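PDB 3MDP: cyclic nucleotide-binding domain (CNMP-BD) protein from Geobacter metallireducens, which probably binds a cyclic nucleotide through a double-stranded beta-helix domain and, judging by its family, may act as a DNA-binding transcription factor. Local coordinates for residues V39-N44 / A82-S87; A26-E31 / G112-E117; F14-D19 / M130-A135; R7-R12 / E20-I25. All coordinates share one frame; numbering follows the deposited sequence.

Contact 1: V39-N44 / A82-S87; sequences VIFKEN and AIFGVS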
# COMPACT_ATOMS: atom_id res chain seq x y z
N VAL A 39 -10.93 -3.47 -22.04
CA VAL A 39 -10.18 -4.05 -20.93
C VAL A 39 -8.75 -3.54 -21.01
O VAL A 39 -7.97 -3.93 -21.89
CB VAL A 39 -10.19 -5.58 -20.92
CG1 VAL A 39 -9.34 -6.08 -19.72
CG2 VAL A 39 -11.62 -6.11 -20.86
N ILE A 40 -8.40 -2.66 -20.07
CA ILE A 40 -7.12 -1.95 -20.06
C ILE A 40 -5.98 -2.91 -19.70
O ILE A 40 -4.91 -2.90 -20.33
CB ILE A 40 -7.15 -0.77 -19.08
CG1 ILE A 40 -8.23 0.24 -19.53
CG2 ILE A 40 -5.77 -0.05 -18.98
CD1 ILE A 40 -8.48 1.37 -18.55
N PHE A 41 -6.20 -3.73 -18.68
CA PHE A 41 -5.30 -4.84 -18.37
C PHE A 41 -6.06 -5.94 -17.65
O PHE A 41 -7.13 -5.71 -17.12
CB PHE A 41 -4.04 -4.39 -17.58
CG PHE A 41 -4.32 -3.69 -16.26
CD1 PHE A 41 -4.78 -4.41 -15.15
CD2 PHE A 41 -4.06 -2.34 -16.10
CE1 PHE A 41 -5.02 -3.80 -13.93
CE2 PHE A 41 -4.27 -1.73 -14.89
CZ PHE A 41 -4.74 -2.47 -13.78
N LYS A 42 -5.48 -7.13 -17.66
CA LYS A 42 -6.11 -8.34 -17.16
C LYS A 42 -5.45 -8.90 -15.90
O LYS A 42 -4.21 -8.95 -15.77
CB LYS A 42 -6.06 -9.42 -18.25
CG LYS A 42 -6.73 -9.03 -19.54
CD LYS A 42 -6.62 -10.14 -20.57
CE LYS A 42 -6.96 -9.62 -21.97
NZ LYS A 42 -6.58 -10.58 -23.05
N GLU A 43 -6.29 -9.37 -14.99
CA GLU A 43 -5.85 -10.14 -13.83
C GLU A 43 -4.89 -11.24 -14.25
O GLU A 43 -5.08 -11.91 -15.26
CB GLU A 43 -7.05 -10.76 -13.13
CG GLU A 43 -6.73 -11.43 -11.79
CD GLU A 43 -7.96 -11.97 -11.08
OE1 GLU A 43 -9.10 -11.66 -11.53
OE2 GLU A 43 -7.80 -12.75 -10.10
N ASN A 44 -3.83 -11.39 -13.46
CA ASN A 44 -2.80 -12.41 -13.62
C ASN A 44 -1.74 -12.10 -14.66
O ASN A 44 -0.75 -12.81 -14.73
CB ASN A 44 -3.40 -13.81 -13.82
CG ASN A 44 -4.18 -14.26 -12.61
OD1 ASN A 44 -3.77 -14.00 -11.47
ND2 ASN A 44 -5.31 -14.90 -12.84
N ALA A 82 -6.29 9.48 -9.45
CA ALA A 82 -5.87 8.28 -8.73
C ALA A 82 -5.11 7.30 -9.65
O ALA A 82 -5.34 7.24 -10.86
CB ALA A 82 -7.09 7.59 -8.11
N ILE A 83 -4.20 6.54 -9.04
CA ILE A 83 -3.43 5.53 -9.74
C ILE A 83 -4.05 4.14 -9.67
O ILE A 83 -4.78 3.78 -8.71
CB ILE A 83 -1.92 5.49 -9.27
CG1 ILE A 83 -1.78 5.02 -7.82
CG2 ILE A 83 -1.26 6.89 -9.44
CD1 ILE A 83 -0.35 4.53 -7.50
N PHE A 84 -3.73 3.34 -10.68
CA PHE A 84 -4.13 1.93 -10.72
C PHE A 84 -3.08 1.15 -11.50
O PHE A 84 -2.19 1.73 -12.08
CB PHE A 84 -5.59 1.76 -11.25
CG PHE A 84 -5.79 2.18 -12.69
CD1 PHE A 84 -5.90 3.51 -13.04
CD2 PHE A 84 -5.89 1.23 -13.70
CE1 PHE A 84 -6.07 3.90 -14.39
CE2 PHE A 84 -6.11 1.60 -15.01
CZ PHE A 84 -6.20 2.94 -15.36
N GLY A 85 -3.15 -0.18 -11.45
CA GLY A 85 -2.00 -1.00 -11.85
C GLY A 85 -0.88 -1.00 -10.83
O GLY A 85 0.29 -1.16 -11.18
N VAL A 86 -1.23 -0.87 -9.55
CA VAL A 86 -0.24 -0.70 -8.47
C VAL A 86 0.69 -1.91 -8.30
O VAL A 86 1.82 -1.77 -7.82
CB VAL A 86 -0.91 -0.36 -7.10
CG1 VAL A 86 -1.58 1.00 -7.16
CG2 VAL A 86 -1.92 -1.46 -6.66
N SER A 87 0.25 -3.10 -8.70
CA SER A 87 1.14 -4.28 -8.64
C SER A 87 2.38 -4.18 -9.55
O SER A 87 3.29 -5.00 -9.43
CB SER A 87 0.36 -5.57 -8.91
OG SER A 87 -0.49 -5.87 -7.83
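F41 and F84 meet inside the double-stranded beta-helix, the jelly roll of the cyclic nucleotide-binding fold, where strand 39-41 of one four-stranded sheet faces strand 83-84 of the other. The tight part is aromatic. F41 CE2 lies 3.6 Å from F84 CD2, and the rings touch rim to rim, neither lying over the other; their planes are inclined at 28° and their centroids are 5.9 Å apart. In both residues CG stands between the backbone N and the carbonyl carbon (chi1 58° in F41, 65° in F84), which brings the two ring rims together. M51, L53 and V58 close in around F84, and Y95 stacks on F41. The looser part lies at partly exposed I40, which adds a single, longer methyl contact: its CD1 is 4.2 Å from F84 CZ. I40 and F41 both face A99, a classic beta bulge that lets these consecutive residues turn their side chains toward the same interior. On the other segment, F84 leads into G85, V86 and S87, which bind succinate; the FG start and 3-10 turn are consistent with the phosphate-binding cassette of this family. The aromatic packing reaches that loop directly: F41 CZ lies 3.6 Å from the backbone N of G85.

Contact 2: A26-E31 / G112-E117; sequences ALISEE and GARLRE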
# COMPACT_ATOMS: atom_id res chain seq x y z
N ALA A 26 8.66 11.03 -16.45
CA ALA A 26 8.06 11.50 -17.73
C ALA A 26 8.65 10.81 -18.96
O ALA A 26 7.93 10.44 -19.91
CB ALA A 26 8.22 13.03 -17.86
N LEU A 27 9.96 10.58 -18.92
CA LEU A 27 10.66 9.97 -20.01
C LEU A 27 10.13 8.56 -20.31
O LEU A 27 10.11 8.14 -21.47
CB LEU A 27 12.15 9.92 -19.68
CG LEU A 27 13.16 9.80 -20.80
CD1 LEU A 27 12.97 10.91 -21.86
CD2 LEU A 27 14.56 9.85 -20.16
N ILE A 28 9.69 7.85 -19.26
CA ILE A 28 9.17 6.48 -19.41
C ILE A 28 7.62 6.43 -19.35
O ILE A 28 7.01 5.40 -19.06
CB ILE A 28 9.81 5.52 -18.34
CG1 ILE A 28 9.49 6.01 -16.90
CG2 ILE A 28 11.28 5.36 -18.64
CD1 ILE A 28 9.45 4.94 -15.87
N SER A 29 6.99 7.55 -19.65
CA SER A 29 5.53 7.65 -19.57
C SER A 29 4.98 8.09 -20.90
O SER A 29 5.64 8.81 -21.66
CB SER A 29 5.10 8.64 -18.49
OG SER A 29 5.53 8.26 -17.20
N GLU A 30 3.73 7.75 -21.15
CA GLU A 30 3.08 8.16 -22.36
C GLU A 30 1.59 8.33 -22.07
O GLU A 30 1.03 7.57 -21.29
CB GLU A 30 3.35 7.07 -23.38
CG GLU A 30 2.45 7.01 -24.54
CD GLU A 30 2.92 5.95 -25.53
OE1 GLU A 30 3.40 4.87 -25.08
OE2 GLU A 30 2.82 6.20 -26.74
N GLU A 31 0.99 9.35 -22.65
CA GLU A 31 -0.43 9.58 -22.51
C GLU A 31 -1.10 8.56 -23.41
O GLU A 31 -0.64 8.33 -24.54
CB GLU A 31 -0.79 11.03 -22.85
CG GLU A 31 -2.21 11.39 -22.41
CD GLU A 31 -2.49 12.89 -22.34
OE1 GLU A 31 -1.56 13.71 -22.05
OE2 GLU A 31 -3.68 13.23 -22.55
N GLY A 112 6.30 0.05 -16.08
CA GLY A 112 6.52 -0.55 -14.78
C GLY A 112 7.86 -1.26 -14.67
O GLY A 112 8.50 -1.22 -13.63
N ALA A 113 8.32 -1.91 -15.75
CA ALA A 113 9.63 -2.56 -15.73
C ALA A 113 10.72 -1.54 -15.45
O ALA A 113 11.62 -1.79 -14.64
CB ALA A 113 9.90 -3.30 -17.06
N ARG A 114 10.62 -0.37 -16.08
CA ARG A 114 11.55 0.72 -15.82
C ARG A 114 11.45 1.23 -14.40
O ARG A 114 12.48 1.49 -13.75
CB ARG A 114 11.37 1.88 -16.80
CG ARG A 114 11.80 1.60 -18.19
CD ARG A 114 13.29 1.21 -18.24
NE ARG A 114 13.86 1.31 -19.57
CZ ARG A 114 15.02 0.76 -19.96
NH1 ARG A 114 15.76 0.04 -19.14
NH2 ARG A 114 15.43 0.94 -21.20
N LEU A 115 10.23 1.37 -13.87
CA LEU A 115 10.10 1.85 -12.48
C LEU A 115 10.77 0.90 -11.51
O LEU A 115 11.37 1.31 -10.51
CB LEU A 115 8.64 2.01 -12.06
CG LEU A 115 7.89 3.24 -12.53
CD1 LEU A 115 6.44 3.15 -12.05
CD2 LEU A 115 8.57 4.55 -12.06
N ARG A 116 10.61 -0.39 -11.78
CA ARG A 116 11.25 -1.41 -10.95
C ARG A 116 12.77 -1.29 -10.99
O ARG A 116 13.41 -1.36 -9.93
CB ARG A 116 10.77 -2.81 -11.32
CG ARG A 116 9.34 -3.07 -10.87
CD ARG A 116 8.89 -4.52 -11.01
NE ARG A 116 8.84 -5.00 -12.39
CZ ARG A 116 7.81 -4.91 -13.23
NH1 ARG A 116 6.68 -4.31 -12.88
NH2 ARG A 116 7.94 -5.41 -14.45
N GLU A 117 13.36 -1.05 -12.16
CA GLU A 117 14.82 -0.91 -12.30
C GLU A 117 15.31 0.28 -11.52
O GLU A 117 16.30 0.20 -10.78
CB GLU A 117 15.25 -0.68 -13.74
CG GLU A 117 15.23 -1.91 -14.58
CD GLU A 117 15.37 -1.61 -16.07
OE1 GLU A 117 15.74 -0.49 -16.48
OE2 GLU A 117 15.08 -2.53 -16.85
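I28 reaches across to R114 and L115 on the first turns of helix 112-121. From its CB the side chain forks. CG2, beside the backbone N, rests against the root of the arginine, 3.8 Å from R114 CG. The other branch, CG1, stands between the backbone N and the carbonyl carbon (chi1 60°) and carries CD1 toward the helix. CD1 then sits in the notch between two residues: R114 CB is 3.7 Å from it, and L115 CD2 is 3.9 Å away on the buried side. Shortening I28 to an alanine is likely to open a gap over L115 and leave the aliphatic root of R114 without its cover. R114 gives only this root; its chain bends at chi2 (-58°) and its tip leads away to E117, where NH1 donates to the syn lone pair of OE1 at 2.7 Å, nearly in the guanidinium plane, a salt bridge one helical turn along. I28 lies where helix 19-27 gives way to strand 29-34, and its backbone pairs with N111. The contact thus clips that helix-to-strand turn onto helix 112-121, with I110 of strand 105-111 underlying both I28 and L115.

Contact 3: F14-D19 / M130-A135; sequences FASLTD and MNNVAA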
# COMPACT_ATOMS: atom_id res chain seq x y z
N PHE A 14 2.58 12.09 -7.51
CA PHE A 14 3.75 12.72 -8.06
C PHE A 14 4.17 14.03 -7.39
O PHE A 14 5.31 14.48 -7.62
CB PHE A 14 3.50 13.04 -9.54
CG PHE A 14 3.28 11.86 -10.38
CD1 PHE A 14 4.36 11.07 -10.76
CD2 PHE A 14 2.01 11.50 -10.77
CE1 PHE A 14 4.16 9.96 -11.55
CE2 PHE A 14 1.82 10.38 -11.55
CZ PHE A 14 2.90 9.62 -11.95
N ALA A 15 3.27 14.63 -6.60
CA ALA A 15 3.43 15.97 -6.04
C ALA A 15 4.71 16.14 -5.17
O ALA A 15 5.26 17.24 -5.11
CB ALA A 15 2.15 16.39 -5.26
N SER A 16 5.14 15.06 -4.52
CA SER A 16 6.32 15.02 -3.60
C SER A 16 7.67 14.74 -4.27
O SER A 16 8.71 14.84 -3.62
CB SER A 16 6.12 13.93 -2.52
OG SER A 16 6.04 12.59 -3.06
N LEU A 17 7.67 14.37 -5.55
CA LEU A 17 8.92 14.01 -6.25
C LEU A 17 9.79 15.23 -6.57
O LEU A 17 9.29 16.33 -6.80
CB LEU A 17 8.61 13.26 -7.55
CG LEU A 17 7.85 11.93 -7.41
CD1 LEU A 17 7.59 11.32 -8.76
CD2 LEU A 17 8.59 10.94 -6.53
N THR A 18 11.10 15.03 -6.59
CA THR A 18 12.00 16.08 -7.05
C THR A 18 11.82 16.33 -8.54
O THR A 18 11.25 15.50 -9.27
CB THR A 18 13.47 15.69 -6.86
OG1 THR A 18 13.75 14.55 -7.69
CG2 THR A 18 13.76 15.38 -5.40
N ASP A 19 12.34 17.46 -9.00
CA ASP A 19 12.24 17.82 -10.40
C ASP A 19 12.92 16.79 -11.30
O ASP A 19 12.38 16.45 -12.36
CB ASP A 19 12.84 19.21 -10.64
CG ASP A 19 12.01 20.32 -10.02
OD1 ASP A 19 10.75 20.19 -9.95
OD2 ASP A 19 12.61 21.34 -9.63
N MSE A 130 7.41 3.55 -3.33
CA MSE A 130 6.72 2.54 -2.50
C MSE A 130 5.84 3.19 -1.46
O MSE A 130 4.72 2.73 -1.23
CB MSE A 130 7.71 1.62 -1.78
CG MSE A 130 8.49 0.72 -2.67
SE MSE A 130 7.35 -0.35 -3.83
CE MSE A 130 6.17 -1.13 -2.65
N ASN A 131 6.34 4.24 -0.81
CA ASN A 131 5.50 5.02 0.11
C ASN A 131 4.23 5.48 -0.56
O ASN A 131 3.11 5.31 -0.06
CB ASN A 131 6.27 6.24 0.65
CG ASN A 131 5.49 6.98 1.70
OD1 ASN A 131 4.76 7.93 1.41
ND2 ASN A 131 5.57 6.51 2.89
N ASN A 132 4.39 6.09 -1.73
CA ASN A 132 3.27 6.67 -2.46
C ASN A 132 2.29 5.64 -3.00
O ASN A 132 1.07 5.91 -3.02
CB ASN A 132 3.81 7.63 -3.53
CG ASN A 132 4.47 8.88 -2.90
OD1 ASN A 132 4.65 8.97 -1.66
ND2 ASN A 132 4.84 9.83 -3.73
N VAL A 133 2.79 4.48 -3.41
CA VAL A 133 1.91 3.37 -3.79
C VAL A 133 1.08 2.95 -2.58
O VAL A 133 -0.16 2.89 -2.66
CB VAL A 133 2.72 2.18 -4.31
CG1 VAL A 133 1.90 0.89 -4.21
CG2 VAL A 133 3.18 2.45 -5.74
N ALA A 134 1.75 2.70 -1.45
CA ALA A 134 1.08 2.34 -0.20
C ALA A 134 0.00 3.38 0.20
O ALA A 134 -1.15 3.03 0.50
CB ALA A 134 2.09 2.13 0.94
N ALA A 135 0.36 4.66 0.16
CA ALA A 135 -0.62 5.72 0.44
C ALA A 135 -1.81 5.69 -0.53
O ALA A 135 -2.95 5.91 -0.11
CB ALA A 135 0.05 7.12 0.43
O HOH W 1 5.75 11.09 0.07
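N132 ND2 is the polar atom held twice: it donates to S16 OG across the contact and to the backbone O of F13, the residue just before segment 14-19. The bond to S16 OG is 3.1 Å long and nearly straight, with an N-H...O angle of 166°, and the hydroxyl oxygen lies almost exactly in the amide plane of N132, 3° out of it. The two acceptors together fix the rotation of the amide and tell its nitrogen from its oxygen. OD1, at the other end, accepts a bond from a water at 2.9 Å; the same water reaches S16 OG only weakly, at 3.5 Å, so it spans the pair as a loose second link. S16 presents its oxygen toward helix 123-139 because OG stands between the backbone N and the carbonyl carbon (chi1 63°). The backbone behind it is held by a turn, L17 N bonding to F14 O at 3.1 Å. V128, one turn earlier than N132 on helix 123-139, touches both S16 and L17. Helix 123-139 also meets the second subunit, M130 packing on M130 of that chain and A134 on its I90. Past S16 the chain enters helix 19-27 through T18, the N-cap: T18 OG1 caps the backbone N of Q21, while Q21 OE1 takes the N-H of T18. This reciprocal pair is a capping box, set in the link between helix 12-15 and helix 19-27, which itself touches helix 123-139 through S16 and L17.

Contact 4: R7-R12 / E20-I25; sequences RLRVYR and EQLKDI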
# COMPACT_ATOMS: atom_id res chain seq x y z
N ARG A 7 3.01 19.05 -15.28
CA ARG A 7 1.59 18.69 -15.16
C ARG A 7 1.39 17.53 -14.18
O ARG A 7 0.37 17.46 -13.52
CB ARG A 7 0.95 18.35 -16.52
CG ARG A 7 0.88 19.53 -17.52
CD ARG A 7 -0.17 19.25 -18.62
NE ARG A 7 -1.51 19.69 -18.20
CZ ARG A 7 -2.60 19.66 -18.98
NH1 ARG A 7 -2.54 19.21 -20.23
NH2 ARG A 7 -3.77 20.08 -18.49
N LEU A 8 2.36 16.62 -14.09
CA LEU A 8 2.28 15.48 -13.14
C LEU A 8 2.21 15.93 -11.67
O LEU A 8 1.57 15.26 -10.85
CB LEU A 8 3.48 14.54 -13.30
CG LEU A 8 3.66 13.74 -14.60
CD1 LEU A 8 4.98 12.93 -14.54
CD2 LEU A 8 2.46 12.82 -14.87
N ARG A 9 2.84 17.07 -11.34
CA ARG A 9 2.90 17.57 -9.95
C ARG A 9 1.59 17.87 -9.30
O ARG A 9 1.52 17.90 -8.07
CB ARG A 9 3.68 18.87 -9.86
CG ARG A 9 5.11 18.68 -9.75
CD ARG A 9 5.82 19.89 -9.14
NE ARG A 9 7.22 19.52 -9.14
CZ ARG A 9 7.77 18.70 -8.25
NH1 ARG A 9 7.06 18.21 -7.23
NH2 ARG A 9 9.05 18.38 -8.36
N VAL A 10 0.56 18.14 -10.08
CA VAL A 10 -0.72 18.44 -9.50
C VAL A 10 -1.38 17.18 -8.93
O VAL A 10 -2.38 17.30 -8.23
CB VAL A 10 -1.65 19.11 -10.51
CG1 VAL A 10 -0.92 20.32 -11.21
CG2 VAL A 10 -2.12 18.11 -11.53
N TYR A 11 -0.84 15.99 -9.23
CA TYR A 11 -1.45 14.75 -8.73
C TYR A 11 -0.70 14.20 -7.54
O TYR A 11 0.53 14.27 -7.49
CB TYR A 11 -1.50 13.68 -9.83
CG TYR A 11 -2.30 14.13 -11.03
CD1 TYR A 11 -3.69 14.23 -10.97
CD2 TYR A 11 -1.66 14.53 -12.20
CE1 TYR A 11 -4.44 14.66 -12.06
CE2 TYR A 11 -2.39 14.97 -13.31
CZ TYR A 11 -3.79 15.02 -13.24
OH TYR A 11 -4.51 15.47 -14.33
N ARG A 12 -1.46 13.63 -6.60
CA ARG A 12 -0.91 13.24 -5.29
C ARG A 12 0.30 12.34 -5.39
O ARG A 12 1.28 12.54 -4.70
CB ARG A 12 -1.99 12.51 -4.46
CG ARG A 12 -1.91 12.77 -3.00
CD ARG A 12 -3.28 13.15 -2.52
NE ARG A 12 -3.21 13.99 -1.33
CZ ARG A 12 -4.25 14.66 -0.85
NH1 ARG A 12 -5.42 14.62 -1.48
NH2 ARG A 12 -4.11 15.40 0.25
N GLU A 20 14.09 16.30 -10.89
CA GLU A 20 14.80 15.28 -11.66
C GLU A 20 13.98 14.00 -11.72
O GLU A 20 13.85 13.39 -12.78
CB GLU A 20 16.21 14.99 -11.08
CG GLU A 20 16.94 13.80 -11.75
CD GLU A 20 18.42 13.71 -11.41
OE1 GLU A 20 19.16 14.64 -11.76
OE2 GLU A 20 18.85 12.69 -10.82
N GLN A 21 13.42 13.60 -10.59
CA GLN A 21 12.58 12.41 -10.55
C GLN A 21 11.37 12.54 -11.50
O GLN A 21 11.02 11.60 -12.20
CB GLN A 21 12.14 12.09 -9.11
CG GLN A 21 13.28 11.58 -8.19
CD GLN A 21 12.92 11.59 -6.69
OE1 GLN A 21 11.92 12.18 -6.28
NE2 GLN A 21 13.73 10.91 -5.89
N LEU A 22 10.74 13.72 -11.56
CA LEU A 22 9.58 13.89 -12.44
C LEU A 22 9.98 13.81 -13.92
O LEU A 22 9.30 13.14 -14.71
CB LEU A 22 8.79 15.17 -12.13
CG LEU A 22 7.86 15.06 -10.90
CD1 LEU A 22 7.04 16.32 -10.73
CD2 LEU A 22 6.92 13.87 -10.99
N LYS A 23 11.07 14.46 -14.29
CA LYS A 23 11.64 14.35 -15.64
C LYS A 23 11.97 12.90 -16.01
O LYS A 23 11.69 12.43 -17.12
CB LYS A 23 12.93 15.18 -15.76
N ASP A 24 12.58 12.18 -15.07
CA ASP A 24 12.90 10.77 -15.29
C ASP A 24 11.65 9.93 -15.51
O ASP A 24 11.60 9.15 -16.46
CB ASP A 24 13.74 10.21 -14.15
CG ASP A 24 15.21 10.61 -14.26
OD1 ASP A 24 15.71 10.78 -15.40
OD2 ASP A 24 15.88 10.76 -13.22
N ILE A 25 10.63 10.11 -14.66
CA ILE A 25 9.38 9.35 -14.82
C ILE A 25 8.67 9.74 -16.12
O ILE A 25 8.17 8.86 -16.82
CB ILE A 25 8.43 9.50 -13.57
CG1 ILE A 25 9.05 8.80 -12.37
CG2 ILE A 25 7.05 8.90 -13.86
CD1 ILE A 25 8.40 9.14 -11.04
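L22 meets two consecutive residues of the N-terminal segment with its two methyls, and each partner is turned differently against it. L8 and L22 run antiparallel, sliding past each other in opposite directions, so their ends overlap: L8 CD1 and L22 CD2 are 4.2 Å apart, and L8 CB is equally far from the same methyl. R9 instead crosses L22 at a slant. Its chain is extended from CG to NE, and chi4 of -78° then turns the guanidinium so that one face looks at helix 19-27. L22 CD1 sits over the centre of that face, 3.5 Å above the plane, and this stacking of methyl on guanidinium carries the contact; the modelled approach of the same methyl to R9 CG is doubtfully short. While its face takes the leucine, the rim of the guanidinium is spent on polar partners: R9 NH2 bonds to the backbone O of L17 and forms a salt bridge with D19 OD1. F14 and L17 complete the apolar surround of L22, and V108 of strand 105-111 lies against L8. A methionine in place of R9 would probably leave D19 and the carbonyl of L17 without their cationic partner and remove the flat lid over L22. The chemistry is therefore divided by direction: dispersion across the guanidinium face, which holds L22 of helix 19-27, and charge and hydrogen bonding around its rim, which holds L17 in the link before that helix and D19 at its first residue.

Contacts 1 and 4 are buried, contact 2 is partly so and contact 3 lies at the surface. Contact 1 is aromatic and sits between the two sheets beside the succinate-binding loop; contacts 1 and 4 are on opposite sides of the chain's centre. Contacts 2 and 4 share helix 19-27 and touch through L115 and I25; in contact 2 an isoleucine rests on the aliphatic root of an arginine, in contact 4 a leucine lies over the face of its guanidinium. Contact 3, joined by a hydrogen bond, is the polar member. Its centre is about 9 Å from that of contact 4, to which R9 ties it. V133 of contact 3 also packs on V86 of contact 1, and both contacts reach the second subunit.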